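Local coordinates for tryptophan decarboxylase 1 (Oryza sativa subsp. japonica, PDB 6KHO), which catalyses the pyridoxal-phosphate-dependent decarboxylation of tryptophan to tryptamine and of 5-hydroxytryptophan to serotonin, working as a homodimer, at residues L349-T355 and K374-V378; A134-E139 and R382-L387; G201-L205 and A224-N230; G126-Q130 and L360-S365. All blocks are in the same frame, centred on the assembly; numbering follows the deposited sequence.

Overall arrangement
Interactions 1, 2 and 4 form one connected cluster, whereas interaction 3 lies apart, its centre about 22 Å from that of interaction 1 and about 35 Å from those of the other two. Interaction 4 sits about 14 Å, centre to centre, from both interactions 1 and 2, joined by hydrogen bonds from Lys374 N to Phe127 O and from Trp129 NE1 to Glu137 OE2. Gln377 OE1 and Arg382 NE, 2.8 Å apart, join interaction 1 to interaction 2. Here the cluster borders the cofactor site: nearest atoms put the side chain of Gln377 about 6 Å and that of Arg382 about 8 Å from pyridoxal phosphate. All four contacts also touch the second subunit.

Interaction 1 of 4, residues L349-T355 and K374-V378; sequences LTGSLET and KDMQV
Lys374 and Thr355 meet where a helix end is tied to a cofactor-site loop: in this fold type I enzyme the last turn of helix 346-353 packs on the segment leading to the pyridoxal-phosphate-binding residues Val380 and Gly381. The lysine chain, bent at its last torsion (chi4 74°), crosses the threonine obliquely and sets NZ above the plane of the Thr355 carbonyl, 2.7 Å from O. NZ also donates to Thr355 OG1 at 3.0 Å and forms a salt bridge with Asp375 OD1 at 2.9 Å, so three oxygens hold the ammonium. OD1 takes a further, weak bond from Thr355 N at 3.4 Å. Beside this polar knot, Leu353 runs along the loop backbone. Its CB lies 3.3 Å from Asp375 O, and its CD1 rests against the next peptide, 3.7 Å from Met376 C. Lys219 of the second subunit binds both Leu353 O and Gln377 O, extending the junction across the dimer. Thr350 turns its methyl, not its hydroxyl, to the loop, with CG2 3.8 Å from Met376 SD. Asp375 O has no hydrogen-bond partner; Thr350 CA, 3.5 Å away, gives it a CA-H...O contact.

Interaction 2 of 4, residues A134-E139 and R382-L387; sequences AATEME and RRFRGL
Glu139 has its CG anti to the backbone N (chi1 -180°) and runs out extended toward Arg382, whose chain bends at chi3 (-41°) to present its guanidinium end-on. The two groups come from opposite directions: Arg382 NH1 donates to Glu139 OE1 at 2.8 Å and NH2 to OE2 at 2.9 Å, the latter through the syn lone pair. The planes are 46° apart, so this two-pronged salt bridge is twisted, not flat. Second-shell partners fix both ends: Ile171 N donates to Glu139 OE2, and Gln377 OE1 accepts from Arg382 NE. One water accepts from Arg382 NH1 and donates to Thr136 OG1, and another links Glu139 OE1 to Arg383 O. A leucine in place of Glu139 would probably leave the buried guanidinium without its counter-charge and Ile171 N without its acceptor.

The second half of the contact is apolar. Phe384, at the centre of an inverse gamma turn, lies between Leu387 CB over one face and Ala135 CA over the other, a CH-pi contact 3.8 Å from the ring centroid. Met138 CB meets the ring edge, 3.9 Å from Phe384 CE1, while its SD makes an oblique Met-aromatic contact and lies 3.7 Å from Leu387 CD1. Close by, Gly386 CA comes within 4.1 Å of Glu139 CA, where a side chain on the glycine would clash. The contact thus docks helix 133-149 against the loop that follows Gly381 of the pyridoxal phosphate site and leads into helix 386-420.

Interaction 3 of 4, residues G201-L205 and A224-N230; sequences GLHRL and AGFDPAN
Leu202 O, Leu205 O and Asp227 N converge on a single water, which donates to the two carbonyls at 2.7 Å from Leu202 O and 2.8 Å from Leu205 O and accepts from Asp227 N. One molecule thus bridges a short 3-10 turn and the loop facing it. Asn230 adds a direct but weak link, its ND2 lying 2.7 Å from His203 O with a strongly bent geometry (118° at the hydrogen). Leu202, with CG anti to the backbone N (chi1 -171°), brings its branch point up to Gly225: CG and CD2 sit 3.3 and 3.4 Å from Gly225 O, a buried carbonyl with no polar partner. Gly225 has positive phi and closes helix 215-223 in a Schellman motif. Farther in, Leu205 CB leans obliquely on the Phe226 ring, 3.7 Å from CE2. Asp227 OD1 takes Ala229 N through its anti lone pair at 2.9 Å, making an Asx turn, while OD2 accepts from Val199 N of the second subunit. Leu202 also packs on Leu202 of that subunit. The contact joins the entry to strand 205-210 with the loop after helix 215-223, within a beta-alpha-beta crossover that ends in strand 231-234, outermost in the main sheet of this chain.

Interaction 4 of 4, residues G126-Q130 and L360-S365; sequences GFTWQ and LKNHAS
Phe127 and Leu360 supply one of two apolar contacts, with Leu360 CD2 set obliquely to the ring and 3.5 Å from Phe127 CE1. The other pairs Trp129 with Ala364: the indole, its CG anti to the backbone N (chi1 176°), brings CE3 to 3.5 Å from Ala364 CB, while NE1 is anchored by Glu137 OE2. Between them, Gln130 CB lies against the Asn362 amide, 3.6 Å from OD1.

Polar links between the segments run through water. One water lies between Leu360 O and Thr128 OG1, which is also hydrogen-bonded to Ala131 N; a second accepts from Gln130 N and donates to Asn362 OD1, and a third accepts from both Gln130 NE2 and Ala364 N.

Within segment 360-365, side-chain bonds centre on Asn362. Its OD1 accepts from Ser365 N at 2.9 Å, from above the amide carbonyl plane, and its ND2 donates to Leu360 O at 3.0 Å, with a weaker bond to Ser365 OG. With Asn362 replaced by an alanine, Ser365 N would probably lose its cap and the water held by Gln130 N one of its partners.

Around the contact, Asp372 binds Trp129 N and Ser365 OG, and Phe103 of the second subunit meets the Phe127 ring edge-to-face. The motif is a short N-capped helix, 363-366, in the segment that follows the active-site proton donor Tyr359, packed on loop 126-130.

Interaction 1 of 4, residues L349-T355 and K374-V378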
loop_
_atom_site.group_PDB
_atom_site.type_symbol
_atom_site.label_atom_id
_atom_site.label_comp_id
_atom_site.label_asym_id
_atom_site.label_seq_id
_atom_site.Cartn_x
_atom_site.Cartn_y
_atom_site.Cartn_z
ATOM N N LEU A 349 -13.466 0.002 -14.059
ATOM C CA LEU A 349 -12.931 -0.003 -12.697
ATOM C C LEU A 349 -13.542 1.104 -11.850
ATOM O O LEU A 349 -13.987 0.859 -10.722
ATOM C CB LEU A 349 -11.412 0.148 -12.716
ATOM C CG LEU A 349 -10.566 -1.082 -12.426
ATOM C CD1 LEU A 349 -10.976 -2.225 -13.320
ATOM C CD2 LEU A 349 -9.107 -0.715 -12.659
ATOM N N THR A 350 -13.570 2.332 -12.370
ATOM C CA THR A 350 -14.103 3.430 -11.572
ATOM C C THR A 350 -15.576 3.199 -11.241
ATOM O O THR A 350 -16.040 3.618 -10.178
ATOM C CB THR A 350 -13.909 4.772 -12.295
ATOM O OG1 THR A 350 -14.554 4.729 -13.580
ATOM C CG2 THR A 350 -12.416 5.062 -12.503
ATOM N N GLY A 351 -16.307 2.479 -12.099
ATOM C CA GLY A 351 -17.705 2.183 -11.802
ATOM C C GLY A 351 -17.893 1.440 -10.490
ATOM O O GLY A 351 -18.852 1.690 -9.754
ATOM N N SER A 352 -16.974 0.528 -10.174
ATOM C CA SER A 352 -17.009 -0.196 -8.907
ATOM C C SER A 352 -16.284 0.523 -7.769
ATOM O O SER A 352 -16.643 0.332 -6.600
ATOM C CB SER A 352 -16.380 -1.579 -9.079
ATOM O OG SER A 352 -17.121 -2.364 -9.991
ATOM N N LEU A 353 -15.273 1.342 -8.070
ATOM C CA LEU A 353 -14.349 1.825 -7.045
ATOM C C LEU A 353 -14.558 3.283 -6.653
ATOM O O LEU A 353 -14.001 3.717 -5.634
ATOM C CB LEU A 353 -12.899 1.648 -7.519
ATOM C CG LEU A 353 -12.437 0.222 -7.815
ATOM C CD1 LEU A 353 -11.058 0.224 -8.454
ATOM C CD2 LEU A 353 -12.447 -0.581 -6.527
ATOM N N GLU A 354 -15.330 4.047 -7.421
ATOM C CA GLU A 354 -15.423 5.479 -7.173
ATOM C C GLU A 354 -16.285 5.772 -5.951
ATOM O O GLU A 354 -17.177 4.998 -5.589
ATOM C CB GLU A 354 -15.986 6.212 -8.396
ATOM C CG GLU A 354 -17.475 5.916 -8.672
ATOM C CD GLU A 354 -17.919 6.353 -10.063
ATOM O OE1 GLU A 354 -17.231 7.208 -10.671
ATOM O OE2 GLU A 354 -18.950 5.836 -10.550
ATOM N N THR A 355 -15.972 6.892 -5.295
ATOM C CA THR A 355 -16.769 7.498 -4.237
ATOM C C THR A 355 -16.819 8.995 -4.510
ATOM O O THR A 355 -16.013 9.528 -5.275
ATOM C CB THR A 355 -16.182 7.256 -2.838
ATOM O OG1 THR A 355 -14.824 7.742 -2.795
ATOM C CG2 THR A 355 -16.216 5.777 -2.487
ATOM N N LYS A 374 -7.872 7.802 -6.279
ATOM C CA LYS A 374 -8.654 7.052 -5.301
ATOM C C LYS A 374 -9.731 6.192 -5.964
ATOM O O LYS A 374 -10.151 5.181 -5.386
ATOM C CB LYS A 374 -9.308 7.996 -4.299
ATOM C CG LYS A 374 -10.361 8.917 -4.909
ATOM C CD LYS A 374 -11.063 9.699 -3.797
ATOM C CE LYS A 374 -12.212 10.522 -4.333
ATOM N NZ LYS A 374 -13.360 9.620 -4.678
ATOM N N ASP A 375 -10.172 6.553 -7.167
ATOM C CA ASP A 375 -11.221 5.821 -7.856
ATOM C C ASP A 375 -10.670 4.660 -8.674
ATOM O O ASP A 375 -11.435 3.999 -9.376
ATOM C CB ASP A 375 -12.024 6.770 -8.761
ATOM C CG ASP A 375 -12.766 7.859 -7.986
ATOM O OD1 ASP A 375 -13.065 7.690 -6.786
ATOM O OD2 ASP A 375 -13.064 8.902 -8.594
ATOM N N MET A 376 -9.365 4.390 -8.585
ATOM C CA MET A 376 -8.728 3.281 -9.284
ATOM C C MET A 376 -8.038 2.313 -8.326
ATOM O O MET A 376 -7.241 1.480 -8.767
ATOM C CB MET A 376 -7.714 3.804 -10.306
ATOM C CG MET A 376 -8.324 4.652 -11.398
ATOM S SD MET A 376 -8.908 3.597 -12.726
ATOM C CE MET A 376 -7.356 3.030 -13.432
ATOM N N GLN A 377 -8.332 2.392 -7.028
ATOM C CA GLN A 377 -7.627 1.605 -6.015
ATOM C C GLN A 377 -8.598 1.304 -4.885
ATOM O O GLN A 377 -9.732 1.796 -4.873
ATOM C CB GLN A 377 -6.404 2.359 -5.466
ATOM C CG GLN A 377 -6.808 3.600 -4.678
ATOM C CD GLN A 377 -5.618 4.418 -4.145
ATOM O OE1 GLN A 377 -4.506 4.337 -4.665
ATOM N NE2 GLN A 377 -5.862 5.198 -3.098
ATOM N N VAL A 378 -8.124 0.538 -3.901
ATOM C CA VAL A 378 -8.959 0.206 -2.743
ATOM C C VAL A 378 -9.118 1.404 -1.808
ATOM O O VAL A 378 -10.237 1.755 -1.405
ATOM C CB VAL A 378 -8.378 -1.020 -2.010
ATOM C CG1 VAL A 378 -9.018 -1.188 -0.620
ATOM C CG2 VAL A 378 -8.578 -2.271 -2.875
HETATM O O HOH W 1 -12.901 6.197 -4.210
HETATM O O HOH W 2 -15.127 10.211 -8.011
#

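Interaction 2 of 4, residues A134-E139 and R382-L387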
loop_
_atom_site.group_PDB
_atom_site.type_symbol
_atom_site.label_atom_id
_atom_site.label_comp_id
_atom_site.label_asym_id
_atom_site.label_seq_id
_atom_site.Cartn_x
_atom_site.Cartn_y
_atom_site.Cartn_z
ATOM N N ALA A 134 0.720 17.724 -9.566
ATOM C CA ALA A 134 1.942 17.091 -10.060
ATOM C C ALA A 134 1.996 15.603 -9.718
ATOM O O ALA A 134 2.499 14.808 -10.511
ATOM C CB ALA A 134 3.178 17.811 -9.481
ATOM N N ALA A 135 1.490 15.205 -8.546
ATOM C CA ALA A 135 1.596 13.799 -8.151
ATOM C C ALA A 135 0.778 12.903 -9.067
ATOM O O ALA A 135 1.219 11.805 -9.440
ATOM C CB ALA A 135 1.148 13.623 -6.697
ATOM N N THR A 136 -0.416 13.355 -9.441
ATOM C CA THR A 136 -1.268 12.559 -10.314
ATOM C C THR A 136 -0.805 12.638 -11.762
ATOM O O THR A 136 -0.746 11.616 -12.452
ATOM C CB THR A 136 -2.714 13.032 -10.166
ATOM O OG1 THR A 136 -3.194 12.648 -8.864
ATOM C CG2 THR A 136 -3.615 12.452 -11.284
ATOM N N GLU A 137 -0.441 13.836 -12.227
ATOM C CA GLU A 137 -0.006 13.966 -13.613
ATOM C C GLU A 137 1.325 13.267 -13.856
ATOM O O GLU A 137 1.545 12.741 -14.948
ATOM C CB GLU A 137 0.071 15.446 -14.000
ATOM C CG GLU A 137 -1.307 16.115 -13.914
ATOM C CD GLU A 137 -1.529 17.242 -14.924
ATOM O OE1 GLU A 137 -0.687 17.451 -15.824
ATOM O OE2 GLU A 137 -2.561 17.928 -14.793
ATOM N N MET A 138 2.228 13.256 -12.874
ATOM C CA MET A 138 3.470 12.511 -13.068
ATOM C C MET A 138 3.230 11.013 -13.033
ATOM O O MET A 138 3.911 10.255 -13.734
ATOM C CB MET A 138 4.507 12.886 -12.017
ATOM C CG MET A 138 5.814 12.095 -12.174
ATOM S SD MET A 138 7.280 13.010 -11.642
ATOM C CE MET A 138 7.618 13.960 -13.148
ATOM N N GLU A 139 2.312 10.555 -12.189
ATOM C CA GLU A 139 1.969 9.138 -12.220
ATOM C C GLU A 139 1.437 8.746 -13.592
ATOM O O GLU A 139 1.827 7.711 -14.150
ATOM C CB GLU A 139 0.948 8.816 -11.136
ATOM C CG GLU A 139 0.547 7.345 -11.113
ATOM C CD GLU A 139 -0.012 6.918 -9.764
ATOM O OE1 GLU A 139 0.362 7.534 -8.727
ATOM O OE2 GLU A 139 -0.851 5.987 -9.750
ATOM N N ARG A 382 -2.828 8.049 -0.818
ATOM C CA ARG A 382 -1.794 7.366 -1.588
ATOM C C ARG A 382 -0.544 8.235 -1.635
ATOM O O ARG A 382 -0.643 9.464 -1.684
ATOM C CB ARG A 382 -2.269 7.045 -3.018
ATOM C CG ARG A 382 -2.771 8.265 -3.819
ATOM C CD ARG A 382 -3.770 7.866 -4.918
ATOM N NE ARG A 382 -3.353 6.650 -5.606
ATOM C CZ ARG A 382 -2.439 6.620 -6.570
ATOM N NH1 ARG A 382 -1.863 7.750 -6.969
ATOM N NH2 ARG A 382 -2.109 5.469 -7.139
ATOM N N ARG A 383 0.619 7.576 -1.622
ATOM C CA ARG A 383 1.929 8.187 -1.793
ATOM C C ARG A 383 2.144 8.624 -3.240
ATOM O O ARG A 383 1.506 8.136 -4.172
ATOM C CB ARG A 383 3.053 7.199 -1.441
ATOM C CG ARG A 383 3.280 6.965 0.032
ATOM C CD ARG A 383 4.412 5.940 0.242
ATOM N NE ARG A 383 5.643 6.327 -0.448
ATOM C CZ ARG A 383 6.578 7.110 0.067
ATOM N NH1 ARG A 383 6.447 7.610 1.302
ATOM N NH2 ARG A 383 7.656 7.388 -0.653
ATOM N N PHE A 384 3.102 9.534 -3.411
ATOM C CA PHE A 384 3.595 9.983 -4.715
ATOM C C PHE A 384 4.582 8.944 -5.268
ATOM O O PHE A 384 5.795 9.153 -5.321
ATOM C CB PHE A 384 4.234 11.358 -4.533
ATOM C CG PHE A 384 4.627 12.060 -5.813
ATOM C CD1 PHE A 384 4.394 11.494 -7.062
ATOM C CD2 PHE A 384 5.249 13.296 -5.746
ATOM C CE1 PHE A 384 4.769 12.157 -8.217
ATOM C CE2 PHE A 384 5.630 13.968 -6.895
ATOM C CZ PHE A 384 5.396 13.397 -8.129
ATOM N N ARG A 385 4.037 7.788 -5.677
ATOM C CA ARG A 385 4.870 6.709 -6.214
ATOM C C ARG A 385 5.350 6.979 -7.625
ATOM O O ARG A 385 6.326 6.362 -8.059
ATOM C CB ARG A 385 4.123 5.373 -6.243
ATOM C CG ARG A 385 3.631 4.897 -4.907
ATOM C CD ARG A 385 3.345 3.379 -4.888
ATOM N NE ARG A 385 3.549 2.980 -3.510
ATOM C CZ ARG A 385 2.584 2.928 -2.605
ATOM N NH1 ARG A 385 1.324 3.156 -2.977
ATOM N NH2 ARG A 385 2.885 2.621 -1.337
ATOM N N GLY A 386 4.669 7.856 -8.358
ATOM C CA GLY A 386 5.099 8.152 -9.712
ATOM C C GLY A 386 6.494 8.738 -9.775
ATOM O O GLY A 386 7.195 8.556 -10.770
ATOM N N LEU A 387 6.926 9.418 -8.707
ATOM C CA LEU A 387 8.186 10.147 -8.757
ATOM C C LEU A 387 9.367 9.201 -8.959
ATOM O O LEU A 387 10.212 9.429 -9.836
ATOM C CB LEU A 387 8.357 10.984 -7.486
ATOM C CG LEU A 387 9.573 11.917 -7.471
ATOM C CD1 LEU A 387 9.501 12.913 -8.624
ATOM C CD2 LEU A 387 9.666 12.659 -6.145
HETATM O O HOH W 3 2.071 9.245 -7.921
HETATM O O HOH W 4 -2.201 10.663 -6.843
HETATM O O HOH W 5 0.962 6.317 -6.188
#

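Interaction 3 of 4, residues G201-L205 and A224-N230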
loop_
_atom_site.group_PDB
_atom_site.type_symbol
_atom_site.label_atom_id
_atom_site.label_comp_id
_atom_site.label_asym_id
_atom_site.label_seq_id
_atom_site.Cartn_x
_atom_site.Cartn_y
_atom_site.Cartn_z
ATOM N N GLY A 201 -26.736 -14.071 -6.520
ATOM C CA GLY A 201 -26.143 -14.786 -7.628
ATOM C C GLY A 201 -24.645 -14.971 -7.570
ATOM O O GLY A 201 -24.085 -15.573 -8.490
ATOM N N LEU A 202 -23.974 -14.485 -6.519
ATOM C CA LEU A 202 -22.514 -14.574 -6.462
ATOM C C LEU A 202 -22.032 -16.021 -6.445
ATOM O O LEU A 202 -20.972 -16.330 -7.009
ATOM C CB LEU A 202 -21.984 -13.808 -5.240
ATOM C CG LEU A 202 -20.477 -13.569 -5.058
ATOM C CD1 LEU A 202 -19.738 -13.414 -6.379
ATOM C CD2 LEU A 202 -20.202 -12.334 -4.176
ATOM N N HIS A 203 -22.801 -16.930 -5.843
ATOM C CA HIS A 203 -22.343 -18.317 -5.773
ATOM C C HIS A 203 -22.388 -19.030 -7.123
ATOM O O HIS A 203 -21.964 -20.185 -7.212
ATOM C CB HIS A 203 -23.167 -19.092 -4.744
ATOM C CG HIS A 203 -24.519 -19.493 -5.242
ATOM N ND1 HIS A 203 -25.540 -18.586 -5.429
ATOM C CD2 HIS A 203 -25.014 -20.698 -5.603
ATOM C CE1 HIS A 203 -26.608 -19.215 -5.887
ATOM N NE2 HIS A 203 -26.315 -20.499 -6.003
ATOM N N ARG A 204 -22.864 -18.374 -8.179
ATOM C CA ARG A 204 -22.853 -18.967 -9.504
ATOM C C ARG A 204 -21.712 -18.476 -10.389
ATOM O O ARG A 204 -21.550 -18.997 -11.497
ATOM C CB ARG A 204 -24.192 -18.708 -10.206
ATOM C CG ARG A 204 -25.355 -19.493 -9.604
ATOM C CD ARG A 204 -26.556 -19.548 -10.550
ATOM N NE ARG A 204 -26.902 -18.234 -11.097
ATOM C CZ ARG A 204 -26.775 -17.886 -12.379
ATOM N NH1 ARG A 204 -26.310 -18.755 -13.271
ATOM N NH2 ARG A 204 -27.121 -16.665 -12.780
ATOM N N LEU A 205 -20.914 -17.502 -9.938
ATOM C CA LEU A 205 -19.791 -17.009 -10.728
ATOM C C LEU A 205 -18.586 -17.930 -10.588
ATOM O O LEU A 205 -18.279 -18.416 -9.497
ATOM C CB LEU A 205 -19.402 -15.586 -10.294
ATOM C CG LEU A 205 -20.502 -14.514 -10.252
ATOM C CD1 LEU A 205 -19.890 -13.112 -10.105
ATOM C CD2 LEU A 205 -21.382 -14.565 -11.501
ATOM N N ALA A 224 -12.817 -11.015 -2.736
ATOM C CA ALA A 224 -13.915 -10.436 -3.503
ATOM C C ALA A 224 -15.216 -11.227 -3.380
ATOM O O ALA A 224 -16.239 -10.793 -3.928
ATOM C CB ALA A 224 -13.514 -10.323 -4.977
ATOM N N GLY A 225 -15.215 -12.360 -2.684
ATOM C CA GLY A 225 -16.445 -13.071 -2.388
ATOM C C GLY A 225 -16.811 -14.193 -3.333
ATOM O O GLY A 225 -17.953 -14.673 -3.277
ATOM N N PHE A 226 -15.899 -14.628 -4.197
ATOM C CA PHE A 226 -16.187 -15.769 -5.050
ATOM C C PHE A 226 -16.228 -17.043 -4.214
ATOM O O PHE A 226 -15.468 -17.195 -3.254
ATOM C CB PHE A 226 -15.132 -15.911 -6.140
ATOM C CG PHE A 226 -15.227 -14.867 -7.222
ATOM C CD1 PHE A 226 -14.538 -13.668 -7.105
ATOM C CD2 PHE A 226 -16.020 -15.078 -8.333
ATOM C CE1 PHE A 226 -14.615 -12.706 -8.097
ATOM C CE2 PHE A 226 -16.114 -14.120 -9.326
ATOM C CZ PHE A 226 -15.407 -12.934 -9.215
ATOM N N ASP A 227 -17.105 -17.964 -4.594
ATOM C CA ASP A 227 -17.219 -19.219 -3.861
ATOM C C ASP A 227 -15.977 -20.075 -4.084
ATOM O O ASP A 227 -15.580 -20.288 -5.235
ATOM C CB ASP A 227 -18.459 -19.987 -4.300
ATOM C CG ASP A 227 -18.871 -21.031 -3.287
ATOM O OD1 ASP A 227 -18.147 -22.043 -3.135
ATOM O OD2 ASP A 227 -19.897 -20.809 -2.622
ATOM N N PRO A 228 -15.343 -20.587 -3.025
ATOM C CA PRO A 228 -14.151 -21.437 -3.223
ATOM C C PRO A 228 -14.400 -22.657 -4.096
ATOM O O PRO A 228 -13.470 -23.122 -4.767
ATOM C CB PRO A 228 -13.764 -21.837 -1.790
ATOM C CG PRO A 228 -14.319 -20.734 -0.932
ATOM C CD PRO A 228 -15.614 -20.332 -1.600
ATOM N N ALA A 229 -15.626 -23.185 -4.119
ATOM C CA ALA A 229 -15.944 -24.308 -4.998
ATOM C C ALA A 229 -15.912 -23.928 -6.474
ATOM O O ALA A 229 -15.836 -24.813 -7.327
ATOM C CB ALA A 229 -17.316 -24.876 -4.648
ATOM N N ASN A 230 -15.965 -22.636 -6.793
ATOM C CA ASN A 230 -16.004 -22.169 -8.171
ATOM C C ASN A 230 -14.700 -21.506 -8.609
ATOM O O ASN A 230 -14.640 -20.949 -9.709
ATOM C CB ASN A 230 -17.181 -21.208 -8.352
ATOM C CG ASN A 230 -18.513 -21.874 -8.079
ATOM O OD1 ASN A 230 -18.643 -23.087 -8.210
ATOM N ND2 ASN A 230 -19.510 -21.084 -7.699
HETATM O O HOH W 6 -18.636 -17.692 -6.825
#

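Interaction 4 of 4, residues G126-Q130 and L360-S365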
loop_
_atom_site.group_PDB
_atom_site.type_symbol
_atom_site.label_atom_id
_atom_site.label_comp_id
_atom_site.label_asym_id
_atom_site.label_seq_id
_atom_site.Cartn_x
_atom_site.Cartn_y
_atom_site.Cartn_z
ATOM N N GLY A 126 -2.251 11.950 -2.507
ATOM C CA GLY A 126 -2.848 12.257 -3.795
ATOM C C GLY A 126 -4.160 11.575 -4.134
ATOM O O GLY A 126 -4.293 11.045 -5.236
ATOM N N PHE A 127 -5.141 11.612 -3.224
ATOM C CA PHE A 127 -6.417 10.951 -3.491
ATOM C C PHE A 127 -7.143 11.588 -4.677
ATOM O O PHE A 127 -7.822 10.895 -5.441
ATOM C CB PHE A 127 -7.315 10.959 -2.249
ATOM C CG PHE A 127 -7.130 12.137 -1.311
ATOM C CD1 PHE A 127 -7.572 13.410 -1.647
ATOM C CD2 PHE A 127 -6.609 11.940 -0.041
ATOM C CE1 PHE A 127 -7.432 14.479 -0.746
ATOM C CE2 PHE A 127 -6.465 12.991 0.862
ATOM C CZ PHE A 127 -6.874 14.265 0.515
ATOM N N THR A 128 -7.022 12.906 -4.838
ATOM C CA THR A 128 -7.554 13.613 -5.993
ATOM C C THR A 128 -6.427 14.361 -6.691
ATOM O O THR A 128 -5.369 14.643 -6.099
ATOM C CB THR A 128 -8.662 14.618 -5.612
ATOM O OG1 THR A 128 -8.131 15.610 -4.725
ATOM C CG2 THR A 128 -9.874 13.915 -4.954
ATOM N N TRP A 129 -6.677 14.671 -7.969
ATOM C CA TRP A 129 -5.788 15.549 -8.731
ATOM C C TRP A 129 -5.550 16.864 -7.990
ATOM O O TRP A 129 -4.409 17.295 -7.820
ATOM C CB TRP A 129 -6.389 15.790 -10.125
ATOM C CG TRP A 129 -5.598 16.763 -10.988
ATOM C CD1 TRP A 129 -4.610 16.454 -11.875
ATOM C CD2 TRP A 129 -5.735 18.193 -11.027
ATOM N NE1 TRP A 129 -4.105 17.608 -12.452
ATOM C CE2 TRP A 129 -4.795 18.682 -11.961
ATOM C CE3 TRP A 129 -6.584 19.100 -10.383
ATOM C CZ2 TRP A 129 -4.659 20.048 -12.253
ATOM C CZ3 TRP A 129 -6.435 20.471 -10.662
ATOM C CH2 TRP A 129 -5.478 20.922 -11.588
ATOM N N GLN A 130 -6.620 17.491 -7.496
ATOM C CA GLN A 130 -6.485 18.782 -6.836
ATOM C C GLN A 130 -5.644 18.686 -5.568
ATOM O O GLN A 130 -4.910 19.636 -5.240
ATOM C CB GLN A 130 -7.867 19.352 -6.502
ATOM C CG GLN A 130 -7.809 20.755 -5.901
ATOM C CD GLN A 130 -7.116 21.744 -6.813
ATOM O OE1 GLN A 130 -5.891 21.949 -6.738
ATOM N NE2 GLN A 130 -7.893 22.370 -7.686
ATOM N N LEU A 360 -14.237 15.993 -0.311
ATOM C CA LEU A 360 -13.227 15.927 -1.364
ATOM C C LEU A 360 -13.655 16.605 -2.658
ATOM O O LEU A 360 -12.851 16.664 -3.600
ATOM C CB LEU A 360 -12.870 14.474 -1.667
ATOM C CG LEU A 360 -12.178 13.688 -0.550
ATOM C CD1 LEU A 360 -11.862 12.279 -1.017
ATOM C CD2 LEU A 360 -10.920 14.388 -0.132
ATOM N N LYS A 361 -14.888 17.110 -2.738
ATOM C CA LYS A 361 -15.383 17.674 -3.992
ATOM C C LYS A 361 -14.569 18.893 -4.404
ATOM O O LYS A 361 -14.129 19.674 -3.562
ATOM C CB LYS A 361 -16.862 18.036 -3.864
ATOM C CG LYS A 361 -17.755 16.799 -3.865
ATOM C CD LYS A 361 -19.221 17.147 -3.684
ATOM C CE LYS A 361 -20.086 15.901 -3.733
ATOM N NZ LYS A 361 -21.484 16.217 -3.322
ATOM N N ASN A 362 -14.361 19.043 -5.714
ATOM C CA ASN A 362 -13.599 20.165 -6.245
ATOM C C ASN A 362 -13.935 20.343 -7.720
ATOM O O ASN A 362 -14.426 19.425 -8.388
ATOM C CB ASN A 362 -12.090 19.955 -6.062
ATOM C CG ASN A 362 -11.582 18.750 -6.824
ATOM O OD1 ASN A 362 -11.137 18.864 -7.966
ATOM N ND2 ASN A 362 -11.694 17.575 -6.211
ATOM N N HIS A 363 -13.638 21.543 -8.225
ATOM C CA HIS A 363 -14.034 21.889 -9.586
ATOM C C HIS A 363 -13.382 20.969 -10.619
ATOM O O HIS A 363 -14.038 20.551 -11.571
ATOM C CB HIS A 363 -13.710 23.361 -9.866
ATOM C CG HIS A 363 -14.437 24.314 -8.960
ATOM N ND1 HIS A 363 -15.755 24.127 -8.585
ATOM C CD2 HIS A 363 -14.029 25.451 -8.341
ATOM C CE1 HIS A 363 -16.124 25.109 -7.780
ATOM N NE2 HIS A 363 -15.096 25.924 -7.615
ATOM N N ALA A 364 -12.096 20.643 -10.450
ATOM C CA ALA A 364 -11.415 19.791 -11.426
ATOM C C ALA A 364 -12.046 18.403 -11.498
ATOM O O ALA A 364 -12.289 17.872 -12.592
ATOM C CB ALA A 364 -9.925 19.688 -11.082
ATOM N N SER A 365 -12.296 17.786 -10.341
ATOM C CA SER A 365 -12.980 16.499 -10.319
ATOM C C SER A 365 -14.354 16.580 -10.984
ATOM O O SER A 365 -14.748 15.674 -11.729
ATOM C CB SER A 365 -13.127 16.005 -8.875
ATOM O OG SER A 365 -11.912 15.474 -8.364
HETATM O O HOH W 7 -9.933 16.988 -3.323
HETATM O O HOH W 8 -9.235 16.780 -8.574
HETATM O O HOH W 9 -10.404 22.205 -8.604
#